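Local coordinates for protein lysine cyclodeaminase (PDB 5YU3) that probably catalyses the NAD-dependent cyclodeamination of L-lysine to L-pipecolic acid and also recognises L-ornithine and L-2,4-diaminobutyric acid, at residues E22-R25 against R26-R30; V115-T118 against A119-G123; A311-V314 against F315-A319. One frame throughout, in Å; residues are numbered along the deposited sequence.

The three contacts lie one each on helices 20-39, 115-133 and 305-321, in that order along the chain, and each is a run of turns within its helix. Their centres are about 11 Å apart for contacts 1 and 2, about 11 Å for contacts 1 and 3, and about 13 Å for contacts 2 and 3. All three helices touch: Leu120 of contact 2 meets Leu23 and Ile27 of contact 1 and Phe315 of contact 3, while a salt bridge also ties contact 1 to contact 3. Contact 2 is the one that reaches the bound proline and NAD, and contacts 1 and 3 both pack against the helix that carries these ligand-binding residues.

Contact 1: residues E22-R25 against R26-R30; sequences ELMR and RIIDR
Ile28 N gives its hydrogen to Met24 O at 2.8 Å. On either side of it along the helix, Ile27 N bonds to Leu23 O and Asp29 N to Arg25 O, and Arg26 N begins the series on Glu22 O. The side chains repeat the same spacing of four residues. Glu22 and Arg26 form a salt bridge: Arg26 NE donates to Glu22 OE2 at 3.0 Å, with an N-H...O angle of 173°. The oxygen sits at the edge of the guanidinium, within its plane, and offers its anti lone pair, the one turned from the other carboxylate oxygen. The planes of the two flat groups stand 79° apart, and OE2 alone makes the bond, an end-on rather than a two-pronged pairing. Glu22 gets there because its CG is anti to the backbone N (chi1 166°) and the chain then folds at chi2, while the extended chain of Arg26 carries NE out to OE2. Nearer the backbone, Arg26 CG lies 3.3 Å from Glu22 O.

The apolar pairs are one and two residues further on. Leu23 CG stands a loose 4.4 Å from Ile27 CD1, and Met24 CG lies closer to Ile28 CD1, at 3.9 Å. Ile28 also brings CG1 to 3.3 Å from Met24 O, beside the backbone bond between the same two residues. Leu23 goes on to touch Val314 and Phe315, Ile27 packs on Leu120 and Ala124, and Met24 reaches helix 148-160 as well as Tyr341 of the second subunit. With Leu23, Met24, Ile27 and Ile28 buried, and Arg25 and Asp29 exposed, these turns have the pattern of an amphipathic helix whose partly exposed flank carries an i to i+4 glutamate-arginine salt bridge.

Contact 2: residues V115-T118 against A119-G123; sequences VLLT and ALRTG. With NAD (nicotinamide-adenine-dinucleotide), chain F; PRO (proline), chain G.
Thr122 turns back on Thr118, its OG1 donating to Thr118 O at 2.6 Å while its own backbone N reaches the same oxygen from the opposite face of the carbonyl. A chi1 of -56° sets OG1 beside the backbone N, within reach of Thr118 O, which it meets from above the carbonyl plane. Arg121 folds across the same turn: its CG occupies the crowded position between N and carbonyl carbon (chi1 57°), the chain bends, and Arg121 NH1 donates a hydrogen bond to Thr122 OG1 at 3.0 Å, the oxygen lying out of the guanidinium plane. The outer edge of that group faces the ligands. NH2 bonds to proline OXT at 2.8 Å, and NH1 makes a weak bond to NAD O7N. Asp308 takes NE in a salt bridge. Thr118 CG2 touches the nicotinamide, 3.7 Å from NAD C5N, while its OG1 turns to Gly114 O and Lys77 NZ. Away from the ligands, Leu116 CG meets Leu120 CD1 at 3.8 Å. Thr122 OG1 also lies 3.2 Å from NAD C4N, the carbon that exchanges hydride in NAD enzymes, which is consistent with this turn holding the carboxylate of proline, the expected product from ornithine, and the nicotinamide in place for hydride transfer.

Contact 3: residues A311-V314 against F315-A319; sequences AMEV and FLEAA
Met312 and Leu316 meet one turn apart, CG to CG at 4.0 Å, where the two chains cross obliquely. Met312 runs extended beyond CG, which also carries its CE to 4.1 Å from Leu316 CD1. Leu316 CG is anti to the carbonyl carbon (chi1 -66°), and this puts CG 3.3 Å from Met312 O. One residue further on, Glu313 pairs with Glu317. Glu317 OE2 lies 3.6 Å from Glu313 CG, and the two carboxylate planes stand 82° apart, with the OE2 atoms 3.9 Å from each other. Two acids so close would probably repel, yet both have mates elsewhere: Glu313 OE1 pairs with Arg100 and Glu317 OE2 with Arg30. A water also donates to both OE2 atoms, at distances short enough for its exact position to be doubtful.

Backbone bonds from Phe315 N to Ala311 O, Leu316 N to Met312 O, Glu317 N to Glu313 O and Ala318 N to Val314 O run through these residues, the regular i to i+4 ladder of an alpha-helix. Helix 305-321 packs on the mixed sheet through strands 3-6 and 94-102, and on helices 20-39 and 115-133. On the sheet side Leu316 touches Trp4, Leu6 and Arg100, and Met312 leans on Val98 and Arg100. An alanine in place of Leu316 would remove CG and both methyl groups, and would probably open a gap beside Trp4 and Leu6 and leave the Met312 chain freer to turn.

Phe315 faces the helices instead. Its ring edge approaches Ala311 O, which lies near the ring plane and 3.3 Å from Phe315 CD2. On the same side Val314 rests on Arg30, and Ala311 on Leu117 and Arg121.

Contact 1: residues E22-R25 against R26-R30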
ATOM      1  N   GLU A  22     -16.716  25.157  -6.570  1.00 15.73           N
ATOM      2  CA  GLU A  22     -15.371  25.617  -6.869  1.00 17.91           C
ATOM      3  C   GLU A  22     -14.341  24.516  -6.634  1.00 16.18           C
ATOM      4  O   GLU A  22     -13.389  24.370  -7.414  1.00 18.20           O
ATOM      5  CB  GLU A  22     -15.042  26.850  -6.031  1.00 18.56           C
ATOM      6  CG  GLU A  22     -13.558  27.164  -6.033  1.00 22.63           C
ATOM      7  CD  GLU A  22     -13.075  27.734  -7.347  1.00 28.90           C
ATOM      8  OE1 GLU A  22     -13.924  28.040  -8.217  1.00 34.43           O
ATOM      9  OE2 GLU A  22     -11.839  27.883  -7.510  1.00 33.59           O
ATOM     10  N   LEU A  23     -14.518  23.721  -5.575  1.00 15.18           N
ATOM     11  CA  LEU A  23     -13.558  22.651  -5.312  1.00 13.91           C
ATOM     12  C   LEU A  23     -13.613  21.588  -6.407  1.00 17.73           C
ATOM     13  O   LEU A  23     -12.573  21.081  -6.840  1.00 17.33           O
ATOM     14  CB  LEU A  23     -13.820  22.026  -3.943  1.00 14.83           C
ATOM     15  CG  LEU A  23     -12.826  20.946  -3.504  1.00 17.80           C
ATOM     16  CD1 LEU A  23     -11.416  21.516  -3.313  1.00 19.25           C
ATOM     17  CD2 LEU A  23     -13.330  20.271  -2.234  1.00 19.05           C
ATOM     18  N   MET A  24     -14.814  21.260  -6.879  1.00 13.94           N
ATOM     19  CA  MET A  24     -14.931  20.320  -7.991  1.00 16.24           C
ATOM     20  C   MET A  24     -14.301  20.895  -9.257  1.00 16.48           C
ATOM     21  O   MET A  24     -13.585  20.188  -9.972  1.00 17.06           O
ATOM     22  CB  MET A  24     -16.398  19.949  -8.218  1.00 14.13           C
ATOM     23  CG  MET A  24     -16.633  18.985  -9.404  1.00 14.53           C
ATOM     24  SD  MET A  24     -15.843  17.362  -9.192  1.00 16.06           S
ATOM     25  CE  MET A  24     -17.100  16.451  -8.326  1.00 12.38           C
ATOM     26  N   ARG A  25     -14.520  22.188  -9.529  1.00 15.72           N
ATOM     27  CA  ARG A  25     -13.920  22.809 -10.706  1.00 16.93           C
ATOM     28  C   ARG A  25     -12.398  22.800 -10.630  1.00 19.67           C
ATOM     29  O   ARG A  25     -11.726  22.565 -11.645  1.00 17.63           O
ATOM     30  CB  ARG A  25     -14.428  24.241 -10.879  1.00 20.00           C
ATOM     31  CG  ARG A  25     -15.836  24.310 -11.489  1.00 26.10           C
ATOM     32  CD  ARG A  25     -16.170  25.698 -12.025  1.00 31.37           C
ATOM     33  NE  ARG A  25     -17.504  25.743 -12.624  1.00 40.67           N
ATOM     34  CZ  ARG A  25     -18.600  26.092 -11.957  1.00 41.14           C
ATOM     35  NH1 ARG A  25     -18.510  26.435 -10.671  1.00 35.54           N
ATOM     36  NH2 ARG A  25     -19.782  26.105 -12.569  1.00 40.67           N
ATOM     37  N   ARG A  26     -11.833  23.055  -9.441  1.00 17.60           N
ATOM     38  CA  ARG A  26     -10.380  22.989  -9.297  1.00 18.18           C
ATOM     39  C   ARG A  26      -9.861  21.605  -9.653  1.00 18.49           C
ATOM     40  O   ARG A  26      -8.839  21.479 -10.337  1.00 17.92           O
ATOM     41  CB  ARG A  26      -9.947  23.343  -7.872  1.00 17.99           C
ATOM     42  CG  ARG A  26     -10.138  24.800  -7.505  1.00 21.81           C
ATOM     43  CD  ARG A  26      -9.527  25.118  -6.127  1.00 23.70           C
ATOM     44  NE  ARG A  26      -9.978  26.419  -5.641  1.00 22.13           N
ATOM     45  CZ  ARG A  26      -9.674  26.920  -4.450  1.00 29.19           C
ATOM     46  NH1 ARG A  26      -8.917  26.224  -3.602  1.00 28.63           N
ATOM     47  NH2 ARG A  26     -10.134  28.119  -4.100  1.00 30.38           N
ATOM     48  N   ILE A  27     -10.552  20.557  -9.201  1.00 17.63           N
ATOM     49  CA  ILE A  27     -10.081  19.199  -9.465  1.00 17.93           C
ATOM     50  C   ILE A  27     -10.276  18.837 -10.936  1.00 19.49           C
ATOM     51  O   ILE A  27      -9.413  18.190 -11.543  1.00 16.13           O
ATOM     52  CB  ILE A  27     -10.768  18.200  -8.515  1.00 16.32           C
ATOM     53  CG1 ILE A  27     -10.302  18.482  -7.074  1.00 16.01           C
ATOM     54  CG2 ILE A  27     -10.425  16.748  -8.888  1.00 16.47           C
ATOM     55  CD1 ILE A  27     -11.108  17.779  -5.998  1.00 17.12           C
ATOM     56  N   ILE A  28     -11.393  19.264 -11.540  1.00 17.39           N
ATOM     57  CA  ILE A  28     -11.560  19.085 -12.982  1.00 15.74           C
ATOM     58  C   ILE A  28     -10.404  19.737 -13.739  1.00 18.21           C
ATOM     59  O   ILE A  28      -9.800  19.125 -14.629  1.00 17.85           O
ATOM     60  CB  ILE A  28     -12.918  19.640 -13.444  1.00 16.33           C
ATOM     61  CG1 ILE A  28     -14.061  18.750 -12.943  1.00 15.56           C
ATOM     62  CG2 ILE A  28     -12.940  19.795 -14.983  1.00 18.23           C
ATOM     63  CD1 ILE A  28     -15.447  19.391 -13.091  1.00 17.39           C
ATOM     64  N   ASP A  29     -10.073  20.987 -13.397  1.00 17.31           N
ATOM     65  CA  ASP A  29      -9.017  21.693 -14.122  1.00 21.06           C
ATOM     66  C   ASP A  29      -7.661  21.018 -13.931  1.00 19.98           C
ATOM     67  O   ASP A  29      -6.892  20.863 -14.889  1.00 18.91           O
ATOM     68  CB  ASP A  29      -8.939  23.154 -13.669  1.00 21.05           C
ATOM     69  CG  ASP A  29     -10.146  23.979 -14.116  1.00 28.22           C
ATOM     70  OD1 ASP A  29     -10.857  23.564 -15.054  1.00 27.90           O
ATOM     71  OD2 ASP A  29     -10.380  25.052 -13.525  1.00 26.91           O
ATOM     72  N   ARG A  30      -7.352  20.609 -12.702  1.00 20.71           N
ATOM     73  CA  ARG A  30      -6.055  19.988 -12.447  1.00 22.29           C
ATOM     74  C   ARG A  30      -5.950  18.629 -13.125  1.00 21.23           C
ATOM     75  O   ARG A  30      -4.893  18.274 -13.666  1.00 20.84           O
ATOM     76  CB  ARG A  30      -5.833  19.858 -10.942  1.00 23.70           C
ATOM     77  CG  ARG A  30      -5.867  21.189 -10.245  1.00 32.16           C
ATOM     78  CD  ARG A  30      -4.607  21.968 -10.536  1.00 37.46           C
ATOM     79  NE  ARG A  30      -3.582  21.558  -9.603  1.00 41.17           N
ATOM     80  CZ  ARG A  30      -3.355  22.155  -8.439  1.00 32.44           C
ATOM     81  NH1 ARG A  30      -4.075  23.211  -8.070  1.00 32.39           N
ATOM     82  NH2 ARG A  30      -2.405  21.692  -7.648  1.00 31.01           N
TER

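Contact 2: residues V115-T118 against A119-G123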
ATOM      1  N   VAL A 115     -12.319   9.280   1.268  1.00 16.40           N
ATOM      2  CA  VAL A 115     -13.720   9.087   0.871  1.00 16.61           C
ATOM      3  C   VAL A 115     -14.200  10.242  -0.009  1.00 17.64           C
ATOM      4  O   VAL A 115     -14.663  10.034  -1.142  1.00 17.31           O
ATOM      5  CB  VAL A 115     -14.623   8.924   2.106  1.00 16.23           C
ATOM      6  CG1 VAL A 115     -16.098   8.881   1.681  1.00 19.80           C
ATOM      7  CG2 VAL A 115     -14.265   7.666   2.880  1.00 18.10           C
ATOM      8  N   LEU A 116     -14.131  11.476   0.512  1.00 16.76           N
ATOM      9  CA  LEU A 116     -14.566  12.630  -0.277  1.00 17.23           C
ATOM     10  C   LEU A 116     -13.694  12.808  -1.517  1.00 18.88           C
ATOM     11  O   LEU A 116     -14.206  12.996  -2.624  1.00 15.37           O
ATOM     12  CB  LEU A 116     -14.552  13.903   0.574  1.00 16.95           C
ATOM     13  CG  LEU A 116     -14.928  15.195  -0.164  1.00 20.21           C
ATOM     14  CD1 LEU A 116     -16.330  15.097  -0.746  1.00 20.92           C
ATOM     15  CD2 LEU A 116     -14.794  16.420   0.770  1.00 21.89           C
ATOM     16  N   LEU A 117     -12.370  12.773  -1.337  1.00 15.69           N
ATOM     17  CA  LEU A 117     -11.436  12.922  -2.451  1.00 16.29           C
ATOM     18  C   LEU A 117     -11.732  11.933  -3.583  1.00 16.18           C
ATOM     19  O   LEU A 117     -11.682  12.306  -4.762  1.00 13.79           O
ATOM     20  CB  LEU A 117      -9.998  12.748  -1.933  1.00 17.04           C
ATOM     21  CG  LEU A 117      -8.796  12.807  -2.877  1.00 18.71           C
ATOM     22  CD1 LEU A 117      -7.550  13.258  -2.114  1.00 18.62           C
ATOM     23  CD2 LEU A 117      -8.520  11.451  -3.534  1.00 18.21           C
ATOM     24  N   THR A 118     -12.005  10.671  -3.247  1.00 14.91           N
ATOM     25  CA  THR A 118     -12.281   9.675  -4.289  1.00 15.78           C
ATOM     26  C   THR A 118     -13.535  10.060  -5.069  1.00 17.32           C
ATOM     27  O   THR A 118     -13.548  10.044  -6.307  1.00 16.12           O
ATOM     28  CB  THR A 118     -12.437   8.270  -3.683  1.00 17.87           C
ATOM     29  OG1 THR A 118     -11.182   7.829  -3.137  1.00 15.92           O
ATOM     30  CG2 THR A 118     -12.884   7.248  -4.757  1.00 16.08           C
ATOM     31  N   ALA A 119     -14.591  10.447  -4.351  1.00 15.07           N
ATOM     32  CA  ALA A 119     -15.832  10.839  -5.017  1.00 16.68           C
ATOM     33  C   ALA A 119     -15.611  12.057  -5.903  1.00 17.27           C
ATOM     34  O   ALA A 119     -16.146  12.129  -7.015  1.00 16.24           O
ATOM     35  CB  ALA A 119     -16.924  11.107  -3.976  1.00 16.18           C
ATOM     36  N   LEU A 120     -14.812  13.025  -5.432  1.00 13.24           N
ATOM     37  CA  LEU A 120     -14.552  14.228  -6.211  1.00 13.37           C
ATOM     38  C   LEU A 120     -13.797  13.910  -7.496  1.00 15.33           C
ATOM     39  O   LEU A 120     -14.192  14.358  -8.579  1.00 15.21           O
ATOM     40  CB  LEU A 120     -13.762  15.242  -5.377  1.00 12.89           C
ATOM     41  CG  LEU A 120     -14.545  15.821  -4.194  1.00 14.58           C
ATOM     42  CD1 LEU A 120     -13.654  16.758  -3.361  1.00 16.19           C
ATOM     43  CD2 LEU A 120     -15.796  16.554  -4.663  1.00 20.08           C
ATOM     44  N   ARG A 121     -12.675  13.181  -7.398  1.00 15.15           N
ATOM     45  CA  ARG A 121     -11.876  13.001  -8.610  1.00 14.65           C
ATOM     46  C   ARG A 121     -12.530  12.022  -9.581  1.00 15.04           C
ATOM     47  O   ARG A 121     -12.225  12.059 -10.783  1.00 14.28           O
ATOM     48  CB  ARG A 121     -10.426  12.584  -8.266  1.00 17.72           C
ATOM     49  CG  ARG A 121     -10.221  11.316  -7.430  1.00 17.58           C
ATOM     50  CD  ARG A 121     -10.508  10.047  -8.242  1.00 17.41           C
ATOM     51  NE  ARG A 121      -9.614   8.940  -7.932  1.00 17.25           N
ATOM     52  CZ  ARG A 121      -9.859   7.669  -8.247  1.00 18.27           C
ATOM     53  NH1 ARG A 121     -11.005   7.326  -8.851  1.00 15.81           N
ATOM     54  NH2 ARG A 121      -8.959   6.732  -7.943  1.00 17.73           N
ATOM     55  N   THR A 122     -13.423  11.163  -9.090  1.00 14.20           N
ATOM     56  CA  THR A 122     -14.134  10.237  -9.967  1.00 13.06           C
ATOM     57  C   THR A 122     -15.207  10.966 -10.766  1.00 15.62           C
ATOM     58  O   THR A 122     -15.368  10.718 -11.971  1.00 16.33           O
ATOM     59  CB  THR A 122     -14.736   9.101  -9.139  1.00 13.11           C
ATOM     60  OG1 THR A 122     -13.686   8.472  -8.395  1.00 14.21           O
ATOM     61  CG2 THR A 122     -15.392   8.046 -10.023  1.00 14.03           C
ATOM     62  N   GLY A 123     -15.941  11.874 -10.115  1.00 14.64           N
ATOM     63  CA  GLY A 123     -16.801  12.777 -10.862  1.00 14.61           C
ATOM     64  C   GLY A 123     -16.014  13.632 -11.834  1.00 14.22           C
ATOM     65  O   GLY A 123     -16.414  13.810 -12.989  1.00 16.12           O
TER
HETATM   66  PA  NAD F 402     -22.545   2.623  -3.469  1.00 17.23           P
HETATM   67  O1A NAD F 402     -22.719   1.349  -2.702  1.00 14.49           O
HETATM   68  O2A NAD F 402     -22.651   3.956  -2.755  1.00 17.31           O
HETATM   69  O5B NAD F 402     -23.660   2.665  -4.629  1.00 16.86           O
HETATM   70  C5B NAD F 402     -23.769   1.578  -5.556  1.00 15.14           C
HETATM   71  C4B NAD F 402     -25.238   1.490  -5.943  1.00 18.06           C
HETATM   72  O4B NAD F 402     -25.390   0.540  -7.000  1.00 17.93           O
HETATM   73  C3B NAD F 402     -26.100   0.978  -4.785  1.00 16.62           C
HETATM   74  O3B NAD F 402     -27.113   1.952  -4.453  1.00 19.53           O
HETATM   75  C2B NAD F 402     -26.716  -0.302  -5.327  1.00 17.75           C
HETATM   76  O2B NAD F 402     -28.058  -0.525  -4.900  1.00 20.57           O
HETATM   77  C1B NAD F 402     -26.668  -0.058  -6.819  1.00 18.05           C
HETATM   78  N9A NAD F 402     -26.753  -1.251  -7.688  1.00 17.83           N
HETATM   79  C8A NAD F 402     -26.238  -2.485  -7.481  1.00 19.93           C
HETATM   80  N7A NAD F 402     -26.522  -3.302  -8.546  1.00 17.46           N
HETATM   81  C5A NAD F 402     -27.223  -2.564  -9.439  1.00 17.36           C
HETATM   82  C6A NAD F 402     -27.844  -2.774 -10.760  1.00 17.08           C
HETATM   83  N6A NAD F 402     -27.765  -3.974 -11.382  1.00 19.49           N
HETATM   84  N1A NAD F 402     -28.466  -1.721 -11.337  1.00 18.69           N
HETATM   85  C2A NAD F 402     -28.566  -0.510 -10.758  1.00 19.09           C
HETATM   86  N3A NAD F 402     -28.040  -0.248  -9.549  1.00 17.27           N
HETATM   87  C4A NAD F 402     -27.370  -1.217  -8.866  1.00 18.51           C
HETATM   88  O3  NAD F 402     -21.105   2.532  -4.217  1.00 15.95           O
HETATM   89  PN  NAD F 402     -20.348   3.696  -5.012  1.00 15.48           P
HETATM   90  O1N NAD F 402     -21.379   4.554  -5.707  1.00 15.26           O
HETATM   91  O2N NAD F 402     -19.342   4.324  -4.071  1.00 14.77           O
HETATM   92  O5D NAD F 402     -19.496   2.862  -6.098  1.00 15.95           O
HETATM   93  C5D NAD F 402     -20.144   2.294  -7.237  1.00 17.58           C
HETATM   94  C4D NAD F 402     -19.087   1.648  -8.134  1.00 13.84           C
HETATM   95  O4D NAD F 402     -18.126   2.625  -8.534  1.00 15.61           O
HETATM   96  C3D NAD F 402     -18.306   0.568  -7.407  1.00 17.91           C
HETATM   97  O3D NAD F 402     -18.015  -0.498  -8.338  1.00 17.09           O
HETATM   98  C2D NAD F 402     -17.005   1.257  -7.057  1.00 15.50           C
HETATM   99  O2D NAD F 402     -15.930   0.341  -6.810  1.00 16.79           O
HETATM  100  C1D NAD F 402     -16.817   2.099  -8.302  1.00 16.39           C
HETATM  101  N1N NAD F 402     -15.865   3.195  -8.173  1.00 15.63           N
HETATM  102  C2N NAD F 402     -15.158   3.535  -9.259  1.00 16.08           C
HETATM  103  C3N NAD F 402     -14.230   4.566  -9.214  1.00 16.30           C
HETATM  104  C7N NAD F 402     -13.481   4.916 -10.457  1.00 16.72           C
HETATM  105  O7N NAD F 402     -12.511   5.645 -10.401  1.00 15.43           O
HETATM  106  N7N NAD F 402     -13.938   4.443 -11.630  1.00 14.79           N
HETATM  107  C4N NAD F 402     -14.054   5.290  -8.031  1.00 17.82           C
HETATM  108  C5N NAD F 402     -14.827   4.930  -6.929  1.00 15.91           C
HETATM  109  C6N NAD F 402     -15.741   3.879  -7.022  1.00 16.73           C
HETATM  110  N   PRO G 403     -11.701   1.790  -7.877  1.00 27.81           N
HETATM  111  CA  PRO G 403     -11.724   2.804  -6.694  1.00 32.93           C
HETATM  112  C   PRO G 403     -10.603   3.866  -6.869  1.00 24.76           C
HETATM  113  O   PRO G 403     -10.344   4.487  -5.822  1.00 24.80           O
HETATM  114  CB  PRO G 403     -11.566   2.056  -5.668  1.00 27.65           C
HETATM  115  CG  PRO G 403     -12.388   0.719  -6.052  1.00 30.30           C
HETATM  116  CD  PRO G 403     -12.614   0.771  -7.326  1.00 26.46           C
HETATM  117  OXT PRO G 403     -10.022   4.130  -7.981  1.00 20.56           O

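Contact 3: residues A311-V314 against F315-A319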
ATOM      1  N   ALA A 311      -5.792  15.268  -6.863  1.00 15.92           N
ATOM      2  CA  ALA A 311      -6.820  15.791  -5.967  1.00 16.11           C
ATOM      3  C   ALA A 311      -6.252  16.068  -4.581  1.00 17.91           C
ATOM      4  O   ALA A 311      -6.636  17.048  -3.927  1.00 15.98           O
ATOM      5  CB  ALA A 311      -7.993  14.824  -5.880  1.00 16.84           C
ATOM      6  N   MET A 312      -5.342  15.212  -4.106  1.00 14.45           N
ATOM      7  CA  MET A 312      -4.704  15.485  -2.818  1.00 15.58           C
ATOM      8  C   MET A 312      -3.944  16.801  -2.860  1.00 17.37           C
ATOM      9  O   MET A 312      -4.013  17.599  -1.912  1.00 17.58           O
ATOM     10  CB  MET A 312      -3.768  14.336  -2.424  1.00 14.96           C
ATOM     11  CG  MET A 312      -3.046  14.569  -1.087  1.00 17.24           C
ATOM     12  SD  MET A 312      -2.535  13.004  -0.336  1.00 18.35           S
ATOM     13  CE  MET A 312      -1.910  13.532   1.271  1.00 17.67           C
ATOM     14  N   GLU A 313      -3.245  17.069  -3.965  1.00 15.13           N
ATOM     15  CA  GLU A 313      -2.526  18.336  -4.079  1.00 17.39           C
ATOM     16  C   GLU A 313      -3.478  19.517  -3.946  1.00 18.77           C
ATOM     17  O   GLU A 313      -3.139  20.532  -3.330  1.00 17.45           O
ATOM     18  CB  GLU A 313      -1.780  18.400  -5.409  1.00 18.50           C
ATOM     19  CG  GLU A 313      -0.802  19.557  -5.530  1.00 21.14           C
ATOM     20  CD  GLU A 313       0.406  19.410  -4.614  1.00 32.43           C
ATOM     21  OE1 GLU A 313       0.697  18.274  -4.176  1.00 29.55           O
ATOM     22  OE2 GLU A 313       1.069  20.437  -4.341  1.00 35.33           O
ATOM     23  N   VAL A 314      -4.679  19.404  -4.519  1.00 16.78           N
ATOM     24  CA  VAL A 314      -5.649  20.490  -4.405  1.00 16.23           C
ATOM     25  C   VAL A 314      -6.049  20.698  -2.948  1.00 17.65           C
ATOM     26  O   VAL A 314      -6.141  21.838  -2.470  1.00 17.08           O
ATOM     27  CB  VAL A 314      -6.875  20.212  -5.293  1.00 18.24           C
ATOM     28  CG1 VAL A 314      -7.975  21.227  -4.988  1.00 15.77           C
ATOM     29  CG2 VAL A 314      -6.472  20.263  -6.761  1.00 19.71           C
ATOM     30  N   PHE A 315      -6.291  19.604  -2.222  1.00 15.08           N
ATOM     31  CA  PHE A 315      -6.622  19.707  -0.805  1.00 16.76           C
ATOM     32  C   PHE A 315      -5.457  20.265   0.008  1.00 18.54           C
ATOM     33  O   PHE A 315      -5.658  21.094   0.901  1.00 16.12           O
ATOM     34  CB  PHE A 315      -7.031  18.340  -0.255  1.00 15.51           C
ATOM     35  CG  PHE A 315      -8.483  18.025  -0.452  1.00 16.24           C
ATOM     36  CD1 PHE A 315      -9.430  18.477   0.451  1.00 18.07           C
ATOM     37  CD2 PHE A 315      -8.905  17.304  -1.557  1.00 17.49           C
ATOM     38  CE1 PHE A 315     -10.777  18.189   0.270  1.00 15.74           C
ATOM     39  CE2 PHE A 315     -10.253  17.018  -1.748  1.00 18.69           C
ATOM     40  CZ  PHE A 315     -11.189  17.466  -0.831  1.00 20.00           C
ATOM     41  N   LEU A 316      -4.234  19.799  -0.253  1.00 18.14           N
ATOM     42  CA  LEU A 316      -3.101  20.268   0.545  1.00 16.61           C
ATOM     43  C   LEU A 316      -2.811  21.741   0.291  1.00 20.86           C
ATOM     44  O   LEU A 316      -2.387  22.453   1.210  1.00 19.76           O
ATOM     45  CB  LEU A 316      -1.856  19.433   0.248  1.00 19.65           C
ATOM     46  CG  LEU A 316      -1.930  17.968   0.666  1.00 18.96           C
ATOM     47  CD1 LEU A 316      -0.581  17.296   0.457  1.00 23.78           C
ATOM     48  CD2 LEU A 316      -2.406  17.825   2.111  1.00 20.70           C
ATOM     49  N   GLU A 317      -3.012  22.214  -0.943  1.00 16.72           N
ATOM     50  CA  GLU A 317      -2.848  23.637  -1.224  1.00 18.96           C
ATOM     51  C   GLU A 317      -3.826  24.469  -0.405  1.00 18.73           C
ATOM     52  O   GLU A 317      -3.444  25.472   0.214  1.00 19.39           O
ATOM     53  CB  GLU A 317      -3.032  23.904  -2.718  1.00 19.43           C
ATOM     54  CG  GLU A 317      -1.861  23.435  -3.574  1.00 23.84           C
ATOM     55  CD  GLU A 317      -2.129  23.582  -5.058  1.00 30.06           C
ATOM     56  OE1 GLU A 317      -3.180  24.143  -5.413  1.00 25.22           O
ATOM     57  OE2 GLU A 317      -1.292  23.122  -5.864  1.00 29.50           O
ATOM     58  N   ALA A 318      -5.100  24.065  -0.391  1.00 18.37           N
ATOM     59  CA  ALA A 318      -6.099  24.796   0.384  1.00 20.51           C
ATOM     60  C   ALA A 318      -5.829  24.681   1.879  1.00 22.21           C
ATOM     61  O   ALA A 318      -5.973  25.664   2.618  1.00 20.63           O
ATOM     62  CB  ALA A 318      -7.505  24.293   0.047  1.00 19.47           C
ATOM     63  N   ALA A 319      -5.440  23.488   2.346  1.00 18.31           N
ATOM     64  CA  ALA A 319      -5.164  23.302   3.768  1.00 19.34           C
ATOM     65  C   ALA A 319      -3.929  24.083   4.207  1.00 20.94           C
ATOM     66  O   ALA A 319      -3.905  24.646   5.309  1.00 22.67           O
ATOM     67  CB  ALA A 319      -4.995  21.813   4.078  1.00 18.33           C
TER
HETATM   68  O   HOH W   1       1.066  22.658  -5.285  1.00 31.23           O